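Long-range contact in beta-glucosidase (Chaetomella raphigera, PDB 6JXG), which probably hydrolyses terminal, non-reducing beta-D-glucosyl residues, releasing beta-D-glucose in cellulose breakdown, as a secreted glycoside hydrolase of family 3: residues C55-Q67 and A303-G315. Sequence-based numbering, arbitrary orientation.
Sequences CYQDGPLGIRFVQ and AVTWSSWNGGLGG. With NAG (2-acetamido-2-deoxy-beta-D-glucopyranose), chain B.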
# COMPACT_ATOMS: atom_id res chain seq x y z
N CYS A 55 -20.25 -4.98 10.42
CA CYS A 55 -20.14 -3.86 9.47
C CYS A 55 -18.75 -3.95 8.82
O CYS A 55 -17.72 -3.90 9.54
CB CYS A 55 -20.31 -2.53 10.21
SG CYS A 55 -19.94 -1.05 9.18
N TYR A 56 -18.76 -4.11 7.49
CA TYR A 56 -17.54 -4.16 6.69
C TYR A 56 -17.51 -2.87 5.86
O TYR A 56 -18.48 -2.60 5.08
CB TYR A 56 -17.61 -5.35 5.73
CG TYR A 56 -17.57 -6.74 6.35
CD1 TYR A 56 -16.45 -7.57 6.22
CD2 TYR A 56 -18.66 -7.26 6.97
CE1 TYR A 56 -16.44 -8.81 6.75
CE2 TYR A 56 -18.66 -8.51 7.53
CZ TYR A 56 -17.54 -9.30 7.41
OH TYR A 56 -17.57 -10.56 7.95
N GLN A 57 -16.45 -2.10 6.02
CA GLN A 57 -16.38 -0.79 5.40
C GLN A 57 -15.02 -0.56 4.69
O GLN A 57 -13.95 -0.81 5.25
CB GLN A 57 -16.67 0.34 6.40
CG GLN A 57 -16.97 1.68 5.74
CD GLN A 57 -18.38 1.72 5.15
OE1 GLN A 57 -19.18 0.77 5.31
NE2 GLN A 57 -18.70 2.82 4.47
N ASP A 58 -15.10 -0.03 3.47
CA ASP A 58 -13.89 0.49 2.76
C ASP A 58 -13.39 1.78 3.49
O ASP A 58 -14.13 2.41 4.29
CB ASP A 58 -14.23 0.85 1.33
CG ASP A 58 -14.39 -0.33 0.41
OD1 ASP A 58 -13.58 -1.25 0.56
OD2 ASP A 58 -15.32 -0.32 -0.46
N GLY A 59 -12.15 2.18 3.29
CA GLY A 59 -11.17 1.45 2.50
C GLY A 59 -9.82 1.64 3.16
O GLY A 59 -9.74 2.03 4.31
N PRO A 60 -8.73 1.36 2.43
CA PRO A 60 -7.38 1.37 3.04
C PRO A 60 -6.84 2.69 3.55
O PRO A 60 -5.98 2.65 4.46
CB PRO A 60 -6.48 0.73 1.91
CG PRO A 60 -7.48 -0.01 1.03
CD PRO A 60 -8.73 0.79 1.07
N LEU A 61 -7.30 3.85 3.04
CA LEU A 61 -6.69 5.12 3.40
C LEU A 61 -7.65 6.03 4.15
O LEU A 61 -7.35 7.20 4.36
CB LEU A 61 -6.16 5.82 2.15
CG LEU A 61 -7.11 6.14 1.00
CD1 LEU A 61 -8.24 7.12 1.34
CD2 LEU A 61 -6.38 6.67 -0.21
N GLY A 62 -8.79 5.50 4.51
CA GLY A 62 -9.80 6.27 5.22
C GLY A 62 -11.16 5.66 5.06
O GLY A 62 -11.39 4.81 4.16
N ILE A 63 -12.10 6.14 5.88
CA ILE A 63 -13.45 5.55 5.87
C ILE A 63 -14.16 6.05 4.63
O ILE A 63 -14.23 7.30 4.39
CB ILE A 63 -14.28 6.01 7.07
CG1 ILE A 63 -13.50 5.90 8.39
CG2 ILE A 63 -15.60 5.23 7.10
CD1 ILE A 63 -12.88 4.55 8.67
N ARG A 64 -14.60 5.13 3.78
CA ARG A 64 -15.34 5.49 2.58
C ARG A 64 -16.81 5.91 2.93
O ARG A 64 -17.41 5.40 3.87
CB ARG A 64 -15.33 4.31 1.64
CG ARG A 64 -15.78 4.63 0.22
CD ARG A 64 -15.76 3.31 -0.58
NE ARG A 64 -16.28 3.60 -1.91
CZ ARG A 64 -16.74 2.67 -2.77
NH1 ARG A 64 -16.75 1.37 -2.48
NH2 ARG A 64 -17.21 3.09 -3.93
N PHE A 65 -17.29 6.91 2.19
CA PHE A 65 -18.68 7.44 2.18
C PHE A 65 -18.99 8.37 3.38
O PHE A 65 -19.65 9.41 3.23
CB PHE A 65 -19.76 6.32 2.06
CG PHE A 65 -19.68 5.49 0.79
CD1 PHE A 65 -19.89 6.06 -0.45
CD2 PHE A 65 -19.45 4.14 0.83
CE1 PHE A 65 -19.84 5.33 -1.62
CE2 PHE A 65 -19.44 3.39 -0.37
CZ PHE A 65 -19.64 4.00 -1.58
N VAL A 66 -18.58 7.99 4.57
CA VAL A 66 -18.94 8.70 5.79
C VAL A 66 -18.29 10.09 5.87
O VAL A 66 -17.10 10.27 5.54
CB VAL A 66 -18.55 7.85 7.00
CG1 VAL A 66 -18.96 8.50 8.31
CG2 VAL A 66 -19.16 6.49 6.90
N GLN A 67 -19.06 11.08 6.30
CA GLN A 67 -18.56 12.40 6.45
C GLN A 67 -17.79 12.55 7.78
O GLN A 67 -17.91 11.69 8.71
CB GLN A 67 -19.69 13.44 6.33
CG GLN A 67 -20.50 13.39 5.08
CD GLN A 67 -19.59 13.46 3.88
OE1 GLN A 67 -18.86 14.41 3.76
NE2 GLN A 67 -19.58 12.43 3.02
N ALA A 303 -21.97 1.41 18.09
CA ALA A 303 -23.04 1.06 17.14
C ALA A 303 -22.86 1.89 15.87
O ALA A 303 -22.26 2.91 15.93
CB ALA A 303 -24.38 1.44 17.78
N VAL A 304 -23.36 1.43 14.72
CA VAL A 304 -23.38 2.22 13.50
C VAL A 304 -24.64 3.08 13.55
O VAL A 304 -25.72 2.52 13.70
CB VAL A 304 -23.42 1.26 12.29
CG1 VAL A 304 -23.73 2.02 11.01
CG2 VAL A 304 -22.05 0.54 12.21
N THR A 305 -24.51 4.41 13.40
CA THR A 305 -25.68 5.33 13.39
C THR A 305 -25.75 6.13 12.11
O THR A 305 -26.42 7.16 11.98
CB THR A 305 -25.64 6.26 14.63
OG1 THR A 305 -24.57 7.20 14.53
CG2 THR A 305 -25.44 5.39 15.95
N TRP A 306 -25.03 5.67 11.09
CA TRP A 306 -24.93 6.37 9.85
C TRP A 306 -25.25 5.38 8.68
O TRP A 306 -25.40 4.15 8.90
CB TRP A 306 -23.50 6.92 9.62
CG TRP A 306 -22.46 5.96 9.94
CD1 TRP A 306 -21.91 5.79 11.12
CD2 TRP A 306 -21.89 4.98 9.08
NE1 TRP A 306 -21.03 4.76 11.10
CE2 TRP A 306 -20.99 4.25 9.83
CE3 TRP A 306 -22.07 4.64 7.73
CZ2 TRP A 306 -20.28 3.19 9.31
CZ3 TRP A 306 -21.33 3.56 7.20
CH2 TRP A 306 -20.41 2.92 7.95
N SER A 307 -25.35 5.90 7.49
CA SER A 307 -25.46 5.04 6.29
C SER A 307 -24.46 5.46 5.24
O SER A 307 -24.25 6.66 4.98
CB SER A 307 -26.90 5.11 5.70
OG SER A 307 -27.18 4.31 4.56
N SER A 308 -23.91 4.46 4.53
CA SER A 308 -23.14 4.73 3.30
C SER A 308 -23.94 5.38 2.20
O SER A 308 -23.37 5.97 1.29
CB SER A 308 -22.58 3.38 2.81
OG SER A 308 -21.59 2.86 3.74
N TRP A 309 -25.26 5.23 2.22
CA TRP A 309 -26.07 5.49 1.02
C TRP A 309 -26.94 6.78 1.19
O TRP A 309 -27.68 7.13 0.30
CB TRP A 309 -26.97 4.29 0.70
CG TRP A 309 -26.33 2.98 1.04
CD1 TRP A 309 -26.67 2.11 2.02
CD2 TRP A 309 -25.13 2.45 0.44
NE1 TRP A 309 -25.78 1.05 2.08
CE2 TRP A 309 -24.85 1.21 1.09
CE3 TRP A 309 -24.32 2.86 -0.61
CZ2 TRP A 309 -23.75 0.49 0.79
CZ3 TRP A 309 -23.25 2.09 -0.94
CH2 TRP A 309 -22.99 0.92 -0.27
N ASN A 310 -26.82 7.46 2.31
CA ASN A 310 -27.63 8.71 2.55
C ASN A 310 -26.80 9.94 2.55
O ASN A 310 -27.23 10.96 3.08
CB ASN A 310 -28.39 8.56 3.93
CG ASN A 310 -27.49 8.75 5.14
OD1 ASN A 310 -26.29 8.78 4.96
ND2 ASN A 310 -28.04 8.83 6.38
N GLY A 311 -25.58 9.84 1.99
CA GLY A 311 -24.57 10.90 1.96
C GLY A 311 -23.51 10.72 3.01
O GLY A 311 -22.68 11.59 3.20
N GLY A 312 -23.57 9.61 3.77
CA GLY A 312 -22.59 9.35 4.82
C GLY A 312 -22.90 10.08 6.10
O GLY A 312 -21.98 10.46 6.85
N LEU A 313 -24.19 10.25 6.36
CA LEU A 313 -24.65 11.13 7.46
C LEU A 313 -25.18 10.31 8.60
O LEU A 313 -25.70 9.21 8.43
CB LEU A 313 -25.72 12.10 6.94
CG LEU A 313 -25.27 12.95 5.74
CD1 LEU A 313 -26.39 13.80 5.18
CD2 LEU A 313 -24.14 13.81 6.18
N GLY A 314 -25.08 10.89 9.78
CA GLY A 314 -25.68 10.34 11.00
C GLY A 314 -24.66 9.98 12.08
O GLY A 314 -25.01 9.68 13.24
N GLY A 315 -23.38 9.91 11.70
CA GLY A 315 -22.31 9.59 12.64
C GLY A 315 -21.63 10.75 13.39
O GLY A 315 -21.79 11.90 13.05
C1 NAG B . -19.15 17.32 10.91
C2 NAG B . -20.63 17.58 10.62
C3 NAG B . -20.96 19.00 11.06
C4 NAG B . -20.66 19.10 12.54
C5 NAG B . -19.16 18.89 12.65
C6 NAG B . -18.55 19.10 14.03
C7 NAG B . -21.65 16.44 8.73
C8 NAG B . -21.88 16.36 7.25
N2 NAG B . -20.92 17.43 9.21
O3 NAG B . -22.33 19.20 10.83
O4 NAG B . -21.06 20.37 13.02
O5 NAG B . -18.93 17.56 12.29
O6 NAG B . -19.42 18.39 14.88
O7 NAG B . -22.15 15.62 9.48
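Q57 NE2 is the hub of this contact, giving one nearly straight bond to S308 OG (3.0 Å) and one to R64 O (2.9 Å). The contact joins strand 55-57 of the TIM-barrel-like N-terminal domain, and the loop that follows it, to the long linker between helices 278-294 and 323-332. Both acceptors of Q57 NE2 lie close to the plane of the amide. The Q57 side chain leaves with CG anti to the backbone N (chi1 -165°) and then bends, which carries the amide to S308. Q57 OE1 is bonded to V40 N, and S308 OG also bonds P38 O, so the amide and the hydroxyl each have a further partner.

W306 lies flat between two valines. V66 CG2 sits over one face of its six-membered ring, 3.6 Å from the centroid, a CH-pi contact. V304 CG1 lies against the opposite face, toward the rim. Q57 OE1 meets the ring at its edge, 3.6 Å from W306 CH2, with the amide plane turned 79° from the ring. W306 NE1 bonds L101 O. C55, in a disulfide with C39, brings SG obliquely to the same ring.

F65 rests on S308, with CD2 3.8 Å from S308 CB. Its ring also meets the W309 six-membered ring obliquely, planes at 54°. W309 NE1 bonds G37 O.

Further along, the backbones touch. Q67 N bonds G312 O at 3.0 Å, nearly straight at the hydrogen. G312 CA comes against F65 O in a C-H...O contact. Q67 NE2 bonds D389 and makes a weak bond to G311 O. L313 CD2 packs on Q67 CG and lies 3.6 Å from C8, the acetyl methyl of a protein-linked NAG.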